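Local coordinates for protein putative O-GlcNAcase nagJ (Clostridium perfringens, PDB 6PV5) that probably hydrolyses terminal N-acetylhexosamine residues from glycans as a family 84 glycoside hydrolase, this chain covering the N-terminal, catalytic and post-catalytic domains of a longer protein, at residues 124-129 / 148-153; 190-195 / 219-224. One frame throughout, in Å; residues are numbered along the deposited sequence.

Contact 1: residues 124-129 / 148-153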
loop_
_atom_site.group_PDB
_atom_site.type_symbol
_atom_site.label_atom_id
_atom_site.label_comp_id
_atom_site.label_asym_id
_atom_site.label_seq_id
_atom_site.Cartn_x
_atom_site.Cartn_y
_atom_site.Cartn_z
ATOM N N SER A 124 21.849 17.666 -12.228
ATOM C CA SER A 124 21.093 16.424 -12.314
ATOM C C SER A 124 21.976 15.197 -12.077
ATOM O O SER A 124 22.737 14.784 -12.953
ATOM C CB SER A 124 20.370 16.321 -13.631
ATOM O OG SER A 124 19.854 17.584 -14.015
ATOM N N SER A 125 21.864 14.629 -10.872
ATOM C CA SER A 125 22.198 13.236 -10.615
ATOM C C SER A 125 20.938 12.514 -10.132
ATOM O O SER A 125 20.868 12.006 -9.011
ATOM C CB SER A 125 23.356 13.091 -9.660
ATOM O OG SER A 125 22.943 13.313 -8.320
ATOM N N ILE A 126 19.916 12.554 -10.993
ATOM C CA ILE A 126 18.761 11.678 -10.936
ATOM C C ILE A 126 18.896 10.741 -12.130
ATOM O O ILE A 126 18.664 11.149 -13.266
ATOM C CB ILE A 126 17.454 12.507 -10.987
ATOM C CG1 ILE A 126 17.244 13.354 -9.727
ATOM C CG2 ILE A 126 16.245 11.632 -11.286
ATOM C CD1 ILE A 126 17.036 12.551 -8.457
ATOM N N SER A 127 19.300 9.495 -11.871
ATOM C CA SER A 127 19.649 8.578 -12.946
ATOM C C SER A 127 18.580 7.505 -13.145
ATOM O O SER A 127 18.397 7.013 -14.258
ATOM C CB SER A 127 21.007 7.964 -12.713
ATOM O OG SER A 127 21.088 7.414 -11.406
ATOM N N LYS A 128 17.883 7.144 -12.062
ATOM C CA LYS A 128 17.023 5.972 -12.072
ATOM C C LYS A 128 15.830 6.220 -12.983
ATOM O O LYS A 128 15.415 7.360 -13.185
ATOM C CB LYS A 128 16.572 5.642 -10.647
ATOM C CG LYS A 128 16.665 4.175 -10.249
ATOM C CD LYS A 128 16.540 3.968 -8.751
ATOM C CE LYS A 128 17.611 4.693 -7.963
ATOM N NZ LYS A 128 17.287 4.743 -6.519
ATOM N N ASP A 129 15.271 5.129 -13.505
ATOM C CA ASP A 129 13.987 5.148 -14.187
ATOM C C ASP A 129 12.913 5.681 -13.236
ATOM O O ASP A 129 12.986 5.456 -12.024
ATOM C CB ASP A 129 13.633 3.757 -14.720
ATOM C CG ASP A 129 14.846 2.925 -15.124
ATOM O OD1 ASP A 129 15.819 2.861 -14.326
ATOM O OD2 ASP A 129 14.813 2.331 -16.227
ATOM N N ARG A 148 10.968 17.983 -15.751
ATOM C CA ARG A 148 11.868 17.157 -16.549
ATOM C C ARG A 148 11.981 15.749 -15.962
ATOM O O ARG A 148 12.613 15.548 -14.928
ATOM C CB ARG A 148 13.253 17.802 -16.684
ATOM C CG ARG A 148 14.099 17.213 -17.809
ATOM C CD ARG A 148 15.596 17.188 -17.544
ATOM N N GLY A 149 11.395 14.774 -16.658
ATOM C CA GLY A 149 11.519 13.378 -16.281
ATOM C C GLY A 149 12.783 12.757 -16.860
ATOM O O GLY A 149 13.475 13.391 -17.654
ATOM N N ASN A 150 13.082 11.523 -16.439
ATOM C CA ASN A 150 14.106 10.716 -17.080
ATOM C C ASN A 150 13.438 9.825 -18.115
ATOM O O ASN A 150 14.118 9.094 -18.824
ATOM C CB ASN A 150 14.849 9.805 -16.102
ATOM C CG ASN A 150 15.697 10.555 -15.101
ATOM O OD1 ASN A 150 15.763 11.783 -15.116
ATOM N ND2 ASN A 150 16.359 9.818 -14.227
ATOM N N ASP A 151 12.105 9.889 -18.176
ATOM C CA ASP A 151 11.326 8.992 -19.016
ATOM C C ASP A 151 9.857 9.400 -18.943
ATOM O O ASP A 151 9.502 10.318 -18.211
ATOM C CB ASP A 151 11.563 7.528 -18.632
ATOM C CG ASP A 151 11.586 7.281 -17.127
ATOM O OD1 ASP A 151 11.237 8.212 -16.365
ATOM O OD2 ASP A 151 11.975 6.163 -16.719
ATOM N N GLU A 152 9.008 8.698 -19.697
ATOM C CA GLU A 152 7.607 9.054 -19.827
ATOM C C GLU A 152 6.897 8.957 -18.479
ATOM O O GLU A 152 6.009 9.758 -18.191
ATOM C CB GLU A 152 6.934 8.223 -20.919
ATOM C CG GLU A 152 6.962 8.913 -22.276
ATOM C CD GLU A 152 6.489 8.073 -23.449
ATOM O OE1 GLU A 152 7.192 7.107 -23.790
ATOM O OE2 GLU A 152 5.419 8.387 -24.015
ATOM N N THR A 153 7.312 7.987 -17.657
ATOM C CA THR A 153 6.713 7.807 -16.344
ATOM C C THR A 153 7.170 8.932 -15.429
ATOM O O THR A 153 6.348 9.525 -14.736
ATOM C CB THR A 153 7.043 6.436 -15.748
ATOM O OG1 THR A 153 6.396 5.478 -16.587
ATOM C CG2 THR A 153 6.557 6.295 -14.322
#
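Ile126 meets Asn150 where a loop of the N-terminal domain, of the family 20 domain 2 type, passes the turn between strand 144-149 and helix 152-163. The Ile126 carbonyl receives a hydrogen bond from the Asn150 amide, ND2 to O 2.8 Å. The donor stands above the carbonyl plane, and the N-H...O angle of 144° is bent. With chi1 at -68°, CG1 of Ile126 turns away from the carbonyl carbon and CG2 is the branch that comes within 3.5 Å of Asn150 ND2, the two side chains crossing at about a right angle. At Ser127 the loop bends round the amide nitrogen, and the Lys128 carbonyl takes a second bond from Asn150, ND2 to O 2.8 Å, at an N-H...O angle of 138°. One NH2 group holds two carbonyls two residues apart, which helps to set the loop's curve and the amide's rotation, although both carbonyls lie tilted from the amide plane. Lys128 N bonds to Glu183 OE1, tying the loop to the segment that follows strand 174-182. Asp129 passes Asp151, the N-cap residue of helix 152-163, whose OD1 caps Gly154 N. Asp151 OD2 is bonded to Glu130 N and lies 3.4 Å from Asp129 CA.

Contact 2: residues 190-195 / 219-224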
loop_
_atom_site.group_PDB
_atom_site.type_symbol
_atom_site.label_atom_id
_atom_site.label_comp_id
_atom_site.label_asym_id
_atom_site.label_seq_id
_atom_site.Cartn_x
_atom_site.Cartn_y
_atom_site.Cartn_z
ATOM N N ALA A 190 3.782 -2.065 -5.910
ATOM C CA ALA A 190 2.568 -2.662 -6.435
ATOM C C ALA A 190 1.555 -2.888 -5.312
ATOM O O ALA A 190 1.883 -2.883 -4.121
ATOM C CB ALA A 190 2.903 -3.989 -7.074
ATOM N N VAL A 191 0.319 -3.139 -5.737
ATOM C CA VAL A 191 -0.703 -3.739 -4.904
ATOM C C VAL A 191 -1.117 -5.014 -5.617
ATOM O O VAL A 191 -1.269 -4.992 -6.832
ATOM C CB VAL A 191 -1.882 -2.760 -4.711
ATOM C CG1 VAL A 191 -3.052 -3.364 -3.945
ATOM C CG2 VAL A 191 -1.425 -1.465 -4.066
ATOM N N VAL A 192 -1.253 -6.120 -4.868
ATOM C CA VAL A 192 -1.791 -7.356 -5.422
ATOM C C VAL A 192 -3.192 -7.548 -4.850
ATOM O O VAL A 192 -3.394 -7.395 -3.653
ATOM C CB VAL A 192 -0.898 -8.590 -5.154
ATOM C CG1 VAL A 192 -0.590 -8.792 -3.659
ATOM C CG2 VAL A 192 -1.487 -9.860 -5.788
ATOM N N GLU A 193 -4.159 -7.873 -5.709
ATOM C CA GLU A 193 -5.433 -8.382 -5.227
ATOM C C GLU A 193 -5.274 -9.843 -4.810
ATOM O O GLU A 193 -5.696 -10.752 -5.516
ATOM C CB GLU A 193 -6.533 -8.164 -6.271
ATOM C CG GLU A 193 -7.932 -8.344 -5.693
ATOM C CD GLU A 193 -9.134 -7.902 -6.524
ATOM O OE1 GLU A 193 -10.189 -8.518 -6.367
ATOM O OE2 GLU A 193 -9.018 -6.928 -7.293
ATOM N N GLY A 194 -4.698 -10.073 -3.628
ATOM C CA GLY A 194 -4.376 -11.434 -3.244
ATOM C C GLY A 194 -5.082 -11.920 -1.977
ATOM O O GLY A 194 -4.660 -12.912 -1.405
ATOM N N PHE A 195 -6.176 -11.271 -1.553
ATOM C CA PHE A 195 -6.925 -11.759 -0.397
ATOM C C PHE A 195 -7.937 -12.818 -0.832
ATOM O O PHE A 195 -8.412 -12.780 -1.973
ATOM C CB PHE A 195 -7.717 -10.616 0.252
ATOM C CG PHE A 195 -8.377 -9.710 -0.750
ATOM C CD1 PHE A 195 -9.592 -10.061 -1.324
ATOM C CD2 PHE A 195 -7.748 -8.550 -1.168
ATOM C CE1 PHE A 195 -10.189 -9.245 -2.266
ATOM C CE2 PHE A 195 -8.340 -7.745 -2.126
ATOM C CZ PHE A 195 -9.548 -8.108 -2.684
ATOM N N ALA A 219 2.312 -0.527 -10.211
ATOM C CA ALA A 219 1.795 -1.802 -10.679
ATOM C C ALA A 219 0.571 -2.259 -9.892
ATOM O O ALA A 219 0.459 -2.035 -8.692
ATOM C CB ALA A 219 2.877 -2.858 -10.628
ATOM N N TYR A 220 -0.300 -2.983 -10.591
ATOM C CA TYR A 220 -1.428 -3.661 -9.995
ATOM C C TYR A 220 -1.402 -5.112 -10.441
ATOM O O TYR A 220 -1.521 -5.398 -11.629
ATOM C CB TYR A 220 -2.727 -2.952 -10.403
ATOM C CG TYR A 220 -3.990 -3.732 -10.153
ATOM C CD1 TYR A 220 -4.359 -4.107 -8.867
ATOM C CD2 TYR A 220 -4.828 -4.087 -11.200
ATOM C CE1 TYR A 220 -5.510 -4.839 -8.635
ATOM C CE2 TYR A 220 -5.995 -4.804 -10.983
ATOM C CZ TYR A 220 -6.340 -5.177 -9.695
ATOM O OH TYR A 220 -7.491 -5.880 -9.468
ATOM N N ILE A 221 -1.263 -6.029 -9.479
ATOM C CA ILE A 221 -1.232 -7.440 -9.810
ATOM C C ILE A 221 -2.636 -8.019 -9.716
ATOM O O ILE A 221 -3.204 -8.202 -8.636
ATOM C CB ILE A 221 -0.181 -8.216 -8.982
ATOM C CG1 ILE A 221 1.200 -7.565 -9.080
ATOM C CG2 ILE A 221 -0.137 -9.671 -9.412
ATOM C CD1 ILE A 221 2.256 -8.247 -8.249
ATOM N N TYR A 222 -3.192 -8.322 -10.889
ATOM C CA TYR A 222 -4.522 -8.884 -10.994
ATOM C C TYR A 222 -4.477 -10.376 -10.693
ATOM O O TYR A 222 -4.171 -11.200 -11.558
ATOM C CB TYR A 222 -5.116 -8.534 -12.358
ATOM C CG TYR A 222 -6.533 -8.997 -12.559
ATOM C CD1 TYR A 222 -7.606 -8.239 -12.102
ATOM C CD2 TYR A 222 -6.806 -10.189 -13.210
ATOM C CE1 TYR A 222 -8.916 -8.666 -12.280
ATOM C CE2 TYR A 222 -8.109 -10.626 -13.397
ATOM C CZ TYR A 222 -9.168 -9.848 -12.954
ATOM O OH TYR A 222 -10.452 -10.290 -13.134
ATOM N N ALA A 223 -4.792 -10.734 -9.447
ATOM C CA ALA A 223 -4.672 -12.128 -9.039
ATOM C C ALA A 223 -5.900 -12.600 -8.254
ATOM O O ALA A 223 -5.766 -13.346 -7.292
ATOM C CB ALA A 223 -3.379 -12.315 -8.271
ATOM N N PRO A 224 -7.147 -12.272 -8.674
ATOM C CA PRO A 224 -8.317 -12.521 -7.835
ATOM C C PRO A 224 -8.573 -14.017 -7.726
ATOM O O PRO A 224 -8.789 -14.686 -8.741
ATOM C CB PRO A 224 -9.487 -11.844 -8.567
ATOM C CG PRO A 224 -8.856 -11.058 -9.709
ATOM C CD PRO A 224 -7.519 -11.717 -9.988
#
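Glu193 OE2 is gripped by two groups, the Tyr220 hydroxyl and, in a salt bridge, NE of Arg205 from helix 202-214. Tyr220 OH donates to Glu193 OE2 over 2.9 Å, reaching it on the anti side, 28° out of the carboxylate plane; OE2 in turn lies at the ring's edge, near its plane. The two side chains lie alongside each other, pointing the same way, with carboxylate and ring planes 41° apart. The Glu193 chain is extended, with CG anti to the backbone N (chi1 -165°), and this carries the acid out to the phenol. Glu193 OE1 accepts from Trp200 N and lies 4.0 Å from Pro224 CB.

Behind this polar end, strands 188-192 and 219-222 pair in parallel as the first two strands of the closed (beta/alpha)8 barrel, joined by a beta-alpha-beta crossover through helix 202-214. Val191 N bonds to Ala219 O, Ile221 N to Val191 O at 2.8 Å, and Glu193 N to Ile221 O at 3.1 Å. On the sheet face that carries Ala190, Val192, Ala219 and Ile221, CG2 of Val192 packs on Ile221 CB at 3.8 Å and reaches on to Ala223 CB; Ile435 of strand 431-436 touches Ala190, Val192 and Ile221. The salt bridge, the phenol bond and the Trp200 N bond hold the buried carboxylate, linking the turn after the first strand to the second strand and to helix 202-214.

From the N terminus, the chain first builds the small mixed-sheet domain. There contact 1 closes a loop of 18 residues between its segments, bringing the loop before strand 132-137 against the turn that joins strand 144-149 to helix 152-163. After strand 174-182 the chain enters the barrel, where contact 2 closes a loop of 23 residues that holds helix 202-214. The two follow in series, neither nested nor crossed, with centres about 27 Å apart and nearest atoms about 9 Å apart. Contact 1, at the surface, ties two connections within the mixed-sheet domain; contact 2, which ties the first two barrel strands, is buried, the Ala223 side chain about 11 Å from that of Asp305, the predicted proton donor.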